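Local coordinates for protein cellulase (Uncultured bacterium, PDB 6XSO) that probably hydrolyses internal beta-1,4 linkages of cellulose and related plant polysaccharides, as a broad-specificity endoglucanase of glycoside hydrolase family 5, subfamily 4, at residues E55-K69 with R102-M115. Sequence-based numbering, arbitrary orientation.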
ATOM      1  N   GLU A  55     -13.434 -10.030   7.804  1.00 27.93           N
ATOM      2  CA  GLU A  55     -13.379  -8.573   7.843  1.00 26.80           C
ATOM      3  C   GLU A  55     -13.312  -8.039   9.264  1.00 26.81           C
ATOM      4  O   GLU A  55     -12.702  -6.985   9.499  1.00 26.38           O
ATOM      5  CB  GLU A  55     -14.614  -8.016   7.133  1.00 25.46           C
ATOM      6  CG  GLU A  55     -14.645  -6.499   7.006  1.00 24.61           C
ATOM      7  CD  GLU A  55     -15.601  -6.016   5.930  1.00 24.78           C
ATOM      8  OE1 GLU A  55     -16.265  -6.868   5.290  1.00 27.88           O
ATOM      9  OE2 GLU A  55     -15.735  -4.776   5.760  1.00 25.04           O
ATOM     10  N   THR A  56     -13.904  -8.751  10.217  1.00 27.19           N
ATOM     11  CA  THR A  56     -14.027  -8.281  11.592  1.00 29.71           C
ATOM     12  C   THR A  56     -13.063  -8.953  12.575  1.00 27.70           C
ATOM     13  O   THR A  56     -13.135  -8.672  13.776  1.00 30.78           O
ATOM     14  CB  THR A  56     -15.475  -8.460  12.094  1.00 28.97           C
ATOM     15  OG1 THR A  56     -15.795  -9.854  12.255  1.00 31.41           O
ATOM     16  CG2 THR A  56     -16.490  -7.834  11.124  1.00 33.11           C
ATOM     17  N   CYS A  57     -12.155  -9.815  12.116  1.00 27.72           N
ATOM     18  CA  CYS A  57     -11.403 -10.607  13.086  1.00 29.53           C
ATOM     19  C   CYS A  57     -10.373  -9.798  13.864  1.00 28.12           C
ATOM     20  O   CYS A  57      -9.918 -10.270  14.908  1.00 30.93           O
ATOM     21  CB  CYS A  57     -10.789 -11.844  12.434  1.00 30.83           C
ATOM     22  SG  CYS A  57      -9.345 -11.585  11.448  1.00 33.70           S
ATOM     23  N   TRP A  58     -10.017  -8.587  13.417  1.00 27.14           N
ATOM     24  CA  TRP A  58      -9.129  -7.714  14.178  1.00 25.22           C
ATOM     25  C   TRP A  58      -9.868  -6.519  14.790  1.00 27.12           C
ATOM     26  O   TRP A  58      -9.252  -5.487  15.088  1.00 29.61           O
ATOM     27  CB  TRP A  58      -7.937  -7.267  13.334  1.00 24.35           C
ATOM     28  CG  TRP A  58      -6.914  -8.364  13.094  1.00 25.53           C
ATOM     29  CD1 TRP A  58      -6.901  -9.618  13.639  1.00 28.30           C
ATOM     30  CD2 TRP A  58      -5.753  -8.279  12.265  1.00 24.20           C
ATOM     31  NE1 TRP A  58      -5.809 -10.330  13.179  1.00 26.92           N
ATOM     32  CE2 TRP A  58      -5.090  -9.526  12.334  1.00 22.74           C
ATOM     33  CE3 TRP A  58      -5.214  -7.270  11.459  1.00 23.16           C
ATOM     34  CZ2 TRP A  58      -3.919  -9.784  11.630  1.00 24.41           C
ATOM     35  CZ3 TRP A  58      -4.051  -7.531  10.761  1.00 24.76           C
ATOM     36  CH2 TRP A  58      -3.418  -8.766  10.849  1.00 25.93           C
ATOM     37  N   GLY A  59     -11.168  -6.656  15.017  1.00 28.37           N
ATOM     38  CA  GLY A  59     -11.921  -5.664  15.761  1.00 28.78           C
ATOM     39  C   GLY A  59     -12.416  -4.472  14.977  1.00 31.47           C
ATOM     40  O   GLY A  59     -12.894  -3.516  15.589  1.00 32.50           O
ATOM     41  N   GLN A  60     -12.297  -4.480  13.674  1.00 26.28           N
ATOM     42  CA  GLN A  60     -12.962  -3.450  12.892  1.00 24.67           C
ATOM     43  C   GLN A  60     -14.350  -3.935  12.483  1.00 29.60           C
ATOM     44  O   GLN A  60     -14.576  -5.138  12.326  1.00 28.23           O
ATOM     45  CB  GLN A  60     -12.152  -3.129  11.648  1.00 22.88           C
ATOM     46  CG  GLN A  60     -10.764  -2.571  11.929  1.00 24.05           C
ATOM     47  CD  GLN A  60     -10.774  -1.276  12.724  1.00 24.85           C
ATOM     48  OE1 GLN A  60     -11.673  -0.450  12.584  1.00 24.12           O
ATOM     49  NE2 GLN A  60      -9.770  -1.104  13.572  1.00 24.78           N
ATOM     50  N   PRO A  61     -15.308  -3.029  12.336  1.00 27.95           N
ATOM     51  CA  PRO A  61     -16.662  -3.425  11.937  1.00 28.96           C
ATOM     52  C   PRO A  61     -16.740  -3.711  10.443  1.00 23.98           C
ATOM     53  O   PRO A  61     -15.847  -3.374   9.664  1.00 27.39           O
ATOM     54  CB  PRO A  61     -17.486  -2.179  12.275  1.00 26.64           C
ATOM     55  CG  PRO A  61     -16.494  -1.035  12.025  1.00 26.43           C
ATOM     56  CD  PRO A  61     -15.156  -1.565  12.471  1.00 27.58           C
ATOM     57  N   VAL A  62     -17.848  -4.343  10.050  1.00 28.97           N
ATOM     58  CA  VAL A  62     -18.164  -4.475   8.632  1.00 27.43           C
ATOM     59  C   VAL A  62     -18.254  -3.088   8.012  1.00 25.58           C
ATOM     60  O   VAL A  62     -18.987  -2.220   8.500  1.00 28.64           O
ATOM     61  CB  VAL A  62     -19.462  -5.274   8.447  1.00 31.18           C
ATOM     62  CG1 VAL A  62     -19.919  -5.236   6.995  1.00 29.99           C
ATOM     63  CG2 VAL A  62     -19.260  -6.727   8.894  1.00 34.18           C
ATOM     64  N   THR A  63     -17.504  -2.877   6.933  1.00 25.76           N
ATOM     65  CA  THR A  63     -17.360  -1.542   6.364  1.00 24.57           C
ATOM     66  C   THR A  63     -18.655  -1.134   5.661  1.00 24.97           C
ATOM     67  O   THR A  63     -19.333  -1.962   5.047  1.00 28.19           O
ATOM     68  CB  THR A  63     -16.222  -1.556   5.356  1.00 25.52           C
ATOM     69  OG1 THR A  63     -15.005  -2.059   5.952  1.00 25.60           O
ATOM     70  CG2 THR A  63     -15.903  -0.156   4.818  1.00 24.97           C
ATOM     71  N   LYS A  64     -19.001   0.146   5.759  1.00 25.41           N
ATOM     72  CA  LYS A  64     -20.190   0.705   5.135  1.00 27.34           C
ATOM     73  C   LYS A  64     -19.808   1.891   4.267  1.00 25.68           C
ATOM     74  O   LYS A  64     -18.783   2.543   4.500  1.00 25.93           O
ATOM     75  CB  LYS A  64     -21.210   1.176   6.178  1.00 29.62           C
ATOM     76  CG  LYS A  64     -21.839   0.029   6.940  1.00 32.04           C
ATOM     77  CD  LYS A  64     -23.017   0.473   7.760  1.00 45.79           C
ATOM     78  CE  LYS A  64     -22.583   1.293   8.950  1.00 40.87           C
ATOM     79  NZ  LYS A  64     -23.785   1.842   9.647  1.00 38.62           N
ATOM     80  N   PRO A  65     -20.646   2.231   3.276  1.00 26.43           N
ATOM     81  CA  PRO A  65     -20.225   3.264   2.316  1.00 27.50           C
ATOM     82  C   PRO A  65     -20.143   4.655   2.909  1.00 23.66           C
ATOM     83  O   PRO A  65     -19.375   5.486   2.407  1.00 25.90           O
ATOM     84  CB  PRO A  65     -21.272   3.159   1.194  1.00 25.72           C
ATOM     85  CG  PRO A  65     -22.445   2.472   1.814  1.00 31.24           C
ATOM     86  CD  PRO A  65     -21.855   1.515   2.820  1.00 30.26           C
ATOM     87  N   GLU A  66     -20.903   4.928   3.967  0.55 23.77           N
ATOM     88  CA  GLU A  66     -20.932   6.270   4.530  0.55 25.29           C
ATOM     89  C   GLU A  66     -19.566   6.690   5.055  0.55 25.05           C
ATOM     90  O   GLU A  66     -19.226   7.880   5.013  0.55 25.35           O
ATOM     91  CB  GLU A  66     -21.987   6.314   5.629  0.55 25.90           C
ATOM     92  CG  GLU A  66     -23.421   6.264   5.122  0.55 24.23           C
ATOM     93  CD  GLU A  66     -23.885   4.924   4.540  0.55 31.29           C
ATOM     94  OE1 GLU A  66     -23.409   3.828   4.955  0.55 23.22           O
ATOM     95  OE2 GLU A  66     -24.768   4.990   3.659  0.55 40.04           O
ATOM     96  N   LEU A  67     -18.782   5.740   5.564  1.00 24.48           N
ATOM     97  CA  LEU A  67     -17.427   6.051   6.008  1.00 22.36           C
ATOM     98  C   LEU A  67     -16.653   6.823   4.944  1.00 23.69           C
ATOM     99  O   LEU A  67     -15.913   7.760   5.257  1.00 22.04           O
ATOM    100  CB  LEU A  67     -16.679   4.757   6.344  1.00 21.97           C
ATOM    101  CG  LEU A  67     -15.195   4.874   6.667  1.00 23.14           C
ATOM    102  CD1 LEU A  67     -14.943   5.686   7.930  1.00 23.80           C
ATOM    103  CD2 LEU A  67     -14.594   3.443   6.790  1.00 24.67           C
ATOM    104  N   PHE A  68     -16.783   6.431   3.680  1.00 22.20           N
ATOM    105  CA  PHE A  68     -15.987   7.062   2.634  1.00 22.18           C
ATOM    106  C   PHE A  68     -16.573   8.396   2.194  1.00 22.03           C
ATOM    107  O   PHE A  68     -15.811   9.279   1.784  1.00 23.19           O
ATOM    108  CB  PHE A  68     -15.754   6.074   1.497  1.00 21.88           C
ATOM    109  CG  PHE A  68     -15.022   4.833   1.951  1.00 23.03           C
ATOM    110  CD1 PHE A  68     -13.750   4.924   2.495  1.00 24.85           C
ATOM    111  CD2 PHE A  68     -15.640   3.601   1.911  1.00 24.74           C
ATOM    112  CE1 PHE A  68     -13.090   3.787   2.938  1.00 23.56           C
ATOM    113  CE2 PHE A  68     -14.980   2.465   2.357  1.00 23.50           C
ATOM    114  CZ  PHE A  68     -13.715   2.564   2.870  1.00 22.92           C
ATOM    115  N   LYS A  69     -17.895   8.562   2.272  1.00 21.61           N
ATOM    116  CA  LYS A  69     -18.485   9.892   2.119  1.00 19.73           C
ATOM    117  C   LYS A  69     -17.875  10.849   3.127  1.00 24.06           C
ATOM    118  O   LYS A  69     -17.493  11.975   2.781  1.00 22.16           O
ATOM    119  CB  LYS A  69     -19.996   9.803   2.296  1.00 23.12           C
ATOM    120  CG  LYS A  69     -20.761  11.143   2.187  1.00 24.73           C
ATOM    121  CD  LYS A  69     -22.280  10.927   2.356  1.00 26.80           C
ATOM    122  CE  LYS A  69     -23.083  12.231   2.239  1.00 28.52           C
ATOM    123  NZ  LYS A  69     -22.723  13.131   3.358  1.00 27.26           N
ATOM    124  N   ARG A 102     -17.070  -9.371  -1.987  1.00 28.73           N
ATOM    125  CA  ARG A 102     -16.990  -8.424  -0.875  1.00 29.34           C
ATOM    126  C   ARG A 102     -15.927  -7.360  -1.133  1.00 26.82           C
ATOM    127  O   ARG A 102     -16.153  -6.172  -0.876  1.00 26.93           O
ATOM    128  CB  ARG A 102     -16.725  -9.137   0.453  1.00 28.16           C
ATOM    129  CG  ARG A 102     -16.564  -8.189   1.645  1.00 28.41           C
ATOM    130  CD  ARG A 102     -17.801  -7.342   1.835  1.00 27.75           C
ATOM    131  NE  ARG A 102     -17.586  -6.334   2.861  1.00 27.36           N
ATOM    132  CZ  ARG A 102     -18.304  -5.222   2.977  1.00 26.34           C
ATOM    133  NH1 ARG A 102     -19.289  -4.975   2.126  1.00 26.63           N
ATOM    134  NH2 ARG A 102     -18.038  -4.363   3.945  1.00 27.01           N
ATOM    135  N   VAL A 103     -14.745  -7.775  -1.606  1.00 26.42           N
ATOM    136  CA  VAL A 103     -13.703  -6.814  -1.951  1.00 24.18           C
ATOM    137  C   VAL A 103     -14.249  -5.805  -2.947  1.00 24.25           C
ATOM    138  O   VAL A 103     -14.035  -4.593  -2.814  1.00 24.28           O
ATOM    139  CB  VAL A 103     -12.462  -7.538  -2.504  1.00 23.77           C
ATOM    140  CG1 VAL A 103     -11.418  -6.503  -2.918  1.00 24.14           C
ATOM    141  CG2 VAL A 103     -11.882  -8.509  -1.476  1.00 26.39           C
ATOM    142  N   LYS A 104     -14.977  -6.288  -3.951  1.00 26.56           N
ATOM    143  CA  LYS A 104     -15.563  -5.393  -4.944  1.00 25.57           C
ATOM    144  C   LYS A 104     -16.560  -4.412  -4.319  1.00 24.61           C
ATOM    145  O   LYS A 104     -16.593  -3.237  -4.703  1.00 26.29           O
ATOM    146  CB  LYS A 104     -16.204  -6.223  -6.055  1.00 31.22           C
ATOM    147  CG  LYS A 104     -16.682  -5.411  -7.247  1.00 33.62           C
ATOM    148  CD  LYS A 104     -17.346  -6.301  -8.295  1.00 33.73           C
ATOM    149  CE  LYS A 104     -17.785  -5.502  -9.523  1.00 47.07           C
ATOM    150  NZ  LYS A 104     -18.671  -4.329  -9.204  1.00 49.55           N
ATOM    151  N   GLU A 105     -17.380  -4.864  -3.362  1.00 26.54           N
ATOM    152  CA  GLU A 105     -18.281  -3.938  -2.670  1.00 23.08           C
ATOM    153  C   GLU A 105     -17.514  -2.790  -2.020  1.00 25.31           C
ATOM    154  O   GLU A 105     -17.932  -1.625  -2.098  1.00 26.67           O
ATOM    155  CB  GLU A 105     -19.119  -4.666  -1.612  1.00 25.43           C
ATOM    156  CG  GLU A 105     -20.197  -5.569  -2.198  1.00 28.79           C
ATOM    157  CD  GLU A 105     -20.888  -6.491  -1.183  1.00 33.10           C
ATOM    158  OE1 GLU A 105     -20.452  -6.564  -0.015  1.00 32.69           O
ATOM    159  OE2 GLU A 105     -21.853  -7.186  -1.575  1.00 34.72           O
ATOM    160  N   VAL A 106     -16.423  -3.102  -1.317  1.00 26.45           N
ATOM    161  CA  VAL A 106     -15.687  -2.051  -0.624  1.00 22.88           C
ATOM    162  C   VAL A 106     -15.055  -1.095  -1.628  1.00 24.65           C
ATOM    163  O   VAL A 106     -15.080   0.131  -1.439  1.00 23.81           O
ATOM    164  CB  VAL A 106     -14.674  -2.670   0.357  1.00 23.59           C
ATOM    165  CG1 VAL A 106     -13.857  -1.583   1.024  1.00 26.17           C
ATOM    166  CG2 VAL A 106     -15.422  -3.495   1.396  1.00 25.19           C
ATOM    167  N   VAL A 107     -14.473  -1.630  -2.707  1.00 24.28           N
ATOM    168  CA  VAL A 107     -13.940  -0.775  -3.767  1.00 23.28           C
ATOM    169  C   VAL A 107     -15.027   0.150  -4.300  1.00 21.62           C
ATOM    170  O   VAL A 107     -14.799   1.353  -4.491  1.00 23.33           O
ATOM    171  CB  VAL A 107     -13.327  -1.642  -4.879  1.00 24.38           C
ATOM    172  CG1 VAL A 107     -12.953  -0.799  -6.070  1.00 26.10           C
ATOM    173  CG2 VAL A 107     -12.121  -2.384  -4.311  1.00 24.98           C
ATOM    174  N   ASP A 108     -16.226  -0.401  -4.543  1.00 24.48           N
ATOM    175  CA  ASP A 108     -17.341   0.400  -5.017  1.00 23.08           C
ATOM    176  C   ASP A 108     -17.654   1.527  -4.044  1.00 25.19           C
ATOM    177  O   ASP A 108     -17.951   2.653  -4.462  1.00 24.68           O
ATOM    178  CB  ASP A 108     -18.573  -0.489  -5.215  1.00 24.60           C
ATOM    179  CG  ASP A 108     -18.471  -1.372  -6.448  1.00 25.47           C
ATOM    180  OD1 ASP A 108     -17.649  -1.073  -7.348  1.00 27.31           O
ATOM    181  OD2 ASP A 108     -19.225  -2.381  -6.532  1.00 32.44           O
ATOM    182  N   TYR A 109     -17.586   1.248  -2.738  1.00 22.68           N
ATOM    183  CA  TYR A 109     -17.879   2.292  -1.762  1.00 22.09           C
ATOM    184  C   TYR A 109     -16.916   3.461  -1.929  1.00 23.14           C
ATOM    185  O   TYR A 109     -17.286   4.628  -1.722  1.00 24.45           O
ATOM    186  CB  TYR A 109     -17.691   1.770  -0.337  1.00 24.74           C
ATOM    187  CG  TYR A 109     -18.576   0.649   0.146  1.00 24.20           C
ATOM    188  CD1 TYR A 109     -19.765   0.317  -0.488  1.00 25.34           C
ATOM    189  CD2 TYR A 109     -18.224  -0.055   1.286  1.00 27.62           C
ATOM    190  CE1 TYR A 109     -20.564  -0.718  -0.006  1.00 28.51           C
ATOM    191  CE2 TYR A 109     -19.011  -1.074   1.777  1.00 26.08           C
ATOM    192  CZ  TYR A 109     -20.163  -1.419   1.119  1.00 26.49           C
ATOM    193  OH  TYR A 109     -20.953  -2.453   1.600  1.00 29.50           O
ATOM    194  N   VAL A 110     -15.654   3.159  -2.241  1.00 22.20           N
ATOM    195  CA  VAL A 110     -14.636   4.192  -2.363  1.00 20.58           C
ATOM    196  C   VAL A 110     -14.826   4.993  -3.641  1.00 23.21           C
ATOM    197  O   VAL A 110     -14.874   6.232  -3.626  1.00 23.15           O
ATOM    198  CB  VAL A 110     -13.233   3.561  -2.311  1.00 18.93           C
ATOM    199  CG1 VAL A 110     -12.188   4.607  -2.617  1.00 21.53           C
ATOM    200  CG2 VAL A 110     -12.974   2.893  -0.963  1.00 22.03           C
ATOM    201  N   VAL A 111     -14.944   4.304  -4.776  1.00 22.82           N
ATOM    202  CA  VAL A 111     -15.016   5.018  -6.043  1.00 23.34           C
ATOM    203  C   VAL A 111     -16.351   5.733  -6.203  1.00 24.51           C
ATOM    204  O   VAL A 111     -16.456   6.662  -7.017  1.00 26.32           O
ATOM    205  CB  VAL A 111     -14.654   4.107  -7.235  1.00 23.90           C
ATOM    206  CG1 VAL A 111     -13.233   3.555  -7.086  1.00 24.69           C
ATOM    207  CG2 VAL A 111     -15.656   3.005  -7.393  1.00 25.52           C
ATOM    208  N   ALA A 112     -17.371   5.355  -5.421  1.00 24.54           N
ATOM    209  CA  ALA A 112     -18.625   6.095  -5.419  1.00 25.35           C
ATOM    210  C   ALA A 112     -18.433   7.539  -4.998  1.00 25.92           C
ATOM    211  O   ALA A 112     -19.264   8.381  -5.355  1.00 28.01           O
ATOM    212  CB  ALA A 112     -19.615   5.442  -4.459  1.00 26.40           C
ATOM    213  N   GLN A 113     -17.366   7.827  -4.254  1.00 24.31           N
ATOM    214  CA  GLN A 113     -17.045   9.171  -3.800  1.00 25.40           C
ATOM    215  C   GLN A 113     -16.067   9.864  -4.727  1.00 24.57           C
ATOM    216  O   GLN A 113     -15.549  10.930  -4.385  1.00 26.88           O
ATOM    217  CB  GLN A 113     -16.480   9.136  -2.383  1.00 22.40           C
ATOM    218  CG  GLN A 113     -17.431   8.479  -1.398  1.00 26.43           C
ATOM    219  CD  GLN A 113     -18.789   9.206  -1.298  1.00 29.83           C
ATOM    220  OE1 GLN A 113     -18.885  10.417  -1.506  1.00 35.27           O
ATOM    221  NE2 GLN A 113     -19.823   8.462  -0.951  1.00 37.02           N
ATOM    222  N   ASP A 114     -15.799   9.280  -5.884  1.00 25.52           N
ATOM    223  CA  ASP A 114     -14.818   9.796  -6.831  1.00 28.46           C
ATOM    224  C   ASP A 114     -13.432   9.904  -6.202  1.00 27.67           C
ATOM    225  O   ASP A 114     -12.625  10.763  -6.574  1.00 33.77           O
ATOM    226  CB  ASP A 114     -15.258  11.112  -7.468  1.00 34.27           C
ATOM    227  CG  ASP A 114     -14.635  11.309  -8.830  1.00 48.05           C
ATOM    228  OD1 ASP A 114     -14.634  10.342  -9.630  1.00 52.43           O
ATOM    229  OD2 ASP A 114     -14.132  12.420  -9.091  1.00 65.74           O
ATOM    230  N   MET A 115     -13.146   9.026  -5.250  1.00 23.59           N
ATOM    231  CA  MET A 115     -11.796   8.881  -4.739  1.00 21.38           C
ATOM    232  C   MET A 115     -11.083   7.752  -5.476  1.00 22.23           C
ATOM    233  O   MET A 115     -11.710   6.824  -5.993  1.00 23.54           O
ATOM    234  CB  MET A 115     -11.807   8.569  -3.235  1.00 21.61           C
ATOM    235  CG  MET A 115     -12.246   9.773  -2.356  1.00 23.07           C
ATOM    236  SD  MET A 115     -12.032   9.512  -0.565  1.00 25.46           S
ATOM    237  CE  MET A 115     -13.342   8.352  -0.321  1.00 23.04           C
TER
HETATM  238  O   HOH W   1     -21.978  -2.829   4.813  1.00 29.28           O
HETATM  239  O   HOH W   2     -19.460   5.583  -0.389  1.00 29.83           O
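Glu55 sends CG away from its own backbone N (chi1 -176°) and stays extended, while Arg102 starts out likewise but bends at chi2 (59°), and the two chains meet nearly at right angles. The guanidinium grips the carboxylate side-on: Arg102 NE reaches Glu55 OE1 at 2.8 Å, and NH2 donates to the syn lone pair of Glu55 OE2 along an almost straight N-H line (174°). Arg102 NH2 also donates, within the guanidinium plane, to Thr63 O at 2.9 Å. Glu55 OE2 accepts from Thr63 N and OG1 as well, so three donors hold this buried oxygen. Arg102 NH1 donates to Tyr109 OH and to Glu105 OE1, the latter a salt bridge that extends the Glu55-Arg102 pair into a network, while Val106 CG2 covers one guanidinium face. Replacing Arg102 by alanine removes the whole guanidinium and would probably leave the buried Glu55 carboxylate without its countercharge and Thr63 O without this donor. In this TIM barrel the contact joins helices 66-73 and 97-111, which come before and after barrel strand 78-81 in the chain, together with the loop leading into helix 66-73. Pro65 lies over one Tyr109 face, its CD 3.8 Å from the ring centroid in a CH-pi contact. Deeper in, Val110 CG2 sits centrally over the Phe68 ring, 3.8 Å from its centroid, and both residues also touch Ile79 of that strand. Beside them, Met115 CE packs 3.8 Å from Phe68 CB, and a water bridges Pro65 O, Tyr109 O and Gln113 NE2.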